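Local coordinates for metallo-carboxypeptidase (Pseudomonas aeruginosa, PDB 4A37), which probably acts as a zinc-dependent carboxypeptidase of the M14 family, related to the cytosolic carboxypeptidases, at residues Gln178-Glu183 with Asp271-Glu276. Numbering follows the deposited sequence.
Sequences QQHPGE and DIHGDE. With ZN (zinc ion), chain C.
H180 and H273 bring their ND1 atoms together on one zinc ion, H180 ND1 at 2.1 Å, and E183 joins them with both carboxylate oxygens. Its grip is uneven: E183 OE1 lies 2.2 Å from the zinc and E183 OE2 2.5 Å. The two imidazoles are set obliquely, their planes at 59°, and the 3.3 Å between H180 ND1 and H273 ND1 reflects the shared metal rather than a hydrogen bond.

Packing is tight where E183 lies against the strand, its CB and CG resting on the backbone of G274. With CG anti to the carbonyl carbon, its extended chain passes over G274 to the zinc, and G274 N donates to E183 OE1 (3.0 Å), meeting it 60° out of the carboxylate plane. Second-shell bonds fix the histidines. H273 NE2 donates in its ring plane to D271 OD2 over 2.6 Å, which probably makes the imidazole a stronger metal donor, while H180 NE2 is hydrogen-bonded to D238. Q179 NE2 reaches D271 OD1 on its syn side, its amide turned 42° from the carboxylate; W243 holds the other end of that amide.

Toward E276 the contact is looser. E183 OE2 and E276 OE2 remain 4.5 Å apart, and water 3 hydrogen-bonds to both carboxylates and bridges the gap. Water 4 takes a further zinc position, 2.1 Å from the metal. Although this end is bridged by solvent, the contacting residues are all buried.

The spacing His-x-x-Glu, with a turn from H180 to E183 just beyond strand 171-177 and the second histidine on neighbouring parallel strand 268-275, is the zinc site of M14 carboxypeptidases; E348, the predicted proton donor/acceptor, lies beside H273.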
# COMPACT_ATOMS: atom_id res chain seq x y z
N GLN A 178 -2.57 2.92 1.63
CA GLN A 178 -3.54 1.89 1.32
C GLN A 178 -4.97 2.33 1.04
O GLN A 178 -5.92 1.78 1.62
CB GLN A 178 -3.51 0.83 2.43
CG GLN A 178 -3.66 -0.60 1.91
CD GLN A 178 -3.20 -1.65 2.91
OE1 GLN A 178 -2.18 -1.50 3.58
NE2 GLN A 178 -3.94 -2.75 2.98
N GLN A 179 -5.15 3.31 0.17
CA GLN A 179 -6.51 3.72 -0.19
C GLN A 179 -7.13 2.53 -0.91
O GLN A 179 -8.34 2.31 -0.86
CB GLN A 179 -6.51 4.91 -1.13
CG GLN A 179 -6.14 6.23 -0.51
CD GLN A 179 -6.42 7.36 -1.47
OE1 GLN A 179 -7.57 7.72 -1.69
NE2 GLN A 179 -5.37 7.92 -2.05
N HIS A 180 -6.30 1.79 -1.64
CA HIS A 180 -6.74 0.58 -2.33
C HIS A 180 -6.41 -0.53 -1.33
O HIS A 180 -5.24 -0.81 -1.05
CB HIS A 180 -5.97 0.42 -3.65
CG HIS A 180 -6.33 1.47 -4.67
ND1 HIS A 180 -5.39 2.14 -5.41
CD2 HIS A 180 -7.53 1.98 -5.03
CE1 HIS A 180 -5.99 3.03 -6.19
NE2 HIS A 180 -7.29 2.95 -5.97
N PRO A 181 -7.45 -1.15 -0.75
CA PRO A 181 -7.29 -2.21 0.25
C PRO A 181 -6.40 -3.41 -0.04
O PRO A 181 -5.81 -3.97 0.88
CB PRO A 181 -8.73 -2.60 0.56
CG PRO A 181 -9.41 -2.43 -0.76
CD PRO A 181 -8.85 -1.08 -1.20
N GLY A 182 -6.27 -3.80 -1.31
CA GLY A 182 -5.43 -4.94 -1.62
C GLY A 182 -3.94 -4.68 -1.65
O GLY A 182 -3.13 -5.60 -1.70
N GLU A 183 -3.56 -3.41 -1.58
CA GLU A 183 -2.16 -3.03 -1.64
C GLU A 183 -1.53 -2.95 -0.26
O GLU A 183 -1.10 -1.90 0.20
CB GLU A 183 -2.05 -1.71 -2.39
CG GLU A 183 -2.52 -1.85 -3.84
CD GLU A 183 -2.89 -0.54 -4.48
OE1 GLU A 183 -2.45 0.53 -3.99
OE2 GLU A 183 -3.60 -0.59 -5.51
N ASP A 271 1.22 9.61 -1.24
CA ASP A 271 0.11 8.66 -1.26
C ASP A 271 0.74 7.30 -1.59
O ASP A 271 1.20 7.07 -2.71
CB ASP A 271 -0.90 9.12 -2.32
CG ASP A 271 -2.16 8.27 -2.37
OD1 ASP A 271 -2.49 7.58 -1.39
OD2 ASP A 271 -2.84 8.31 -3.42
N ILE A 272 0.76 6.42 -0.60
CA ILE A 272 1.40 5.12 -0.73
C ILE A 272 0.52 4.02 -1.31
O ILE A 272 -0.53 3.68 -0.75
CB ILE A 272 1.96 4.66 0.65
CG1 ILE A 272 2.65 5.83 1.36
CG2 ILE A 272 2.93 3.50 0.45
CD1 ILE A 272 3.77 6.49 0.57
N HIS A 273 0.98 3.44 -2.42
CA HIS A 273 0.27 2.40 -3.15
C HIS A 273 1.13 1.20 -3.52
O HIS A 273 2.31 1.13 -3.21
CB HIS A 273 -0.25 2.97 -4.49
CG HIS A 273 -1.33 3.99 -4.35
ND1 HIS A 273 -2.65 3.72 -4.66
CD2 HIS A 273 -1.30 5.30 -4.01
CE1 HIS A 273 -3.37 4.81 -4.52
NE2 HIS A 273 -2.58 5.79 -4.12
N GLY A 274 0.49 0.27 -4.23
CA GLY A 274 1.13 -0.92 -4.75
C GLY A 274 0.63 -1.10 -6.18
O GLY A 274 -0.53 -0.82 -6.49
N ASP A 275 1.50 -1.53 -7.09
CA ASP A 275 1.06 -1.75 -8.47
C ASP A 275 1.26 -3.20 -8.86
O ASP A 275 2.34 -3.76 -8.70
CB ASP A 275 1.83 -0.86 -9.46
CG ASP A 275 1.26 -0.95 -10.87
OD1 ASP A 275 0.15 -0.44 -11.10
OD2 ASP A 275 1.91 -1.56 -11.74
N GLU A 276 0.20 -3.80 -9.39
CA GLU A 276 0.20 -5.20 -9.80
C GLU A 276 1.16 -5.53 -10.95
O GLU A 276 1.89 -6.52 -10.88
CB GLU A 276 -1.22 -5.61 -10.21
CG GLU A 276 -2.25 -5.49 -9.08
CD GLU A 276 -2.93 -4.13 -8.99
OE1 GLU A 276 -2.45 -3.14 -9.59
OE2 GLU A 276 -3.97 -4.05 -8.29
ZN ZN C . -3.35 1.90 -5.43
O HOH W 1 -3.02 4.93 -0.95
O HOH W 2 -3.33 2.08 -1.87
O HOH W 3 -5.42 -2.08 -7.10
O HOH W 4 -2.39 1.97 -7.34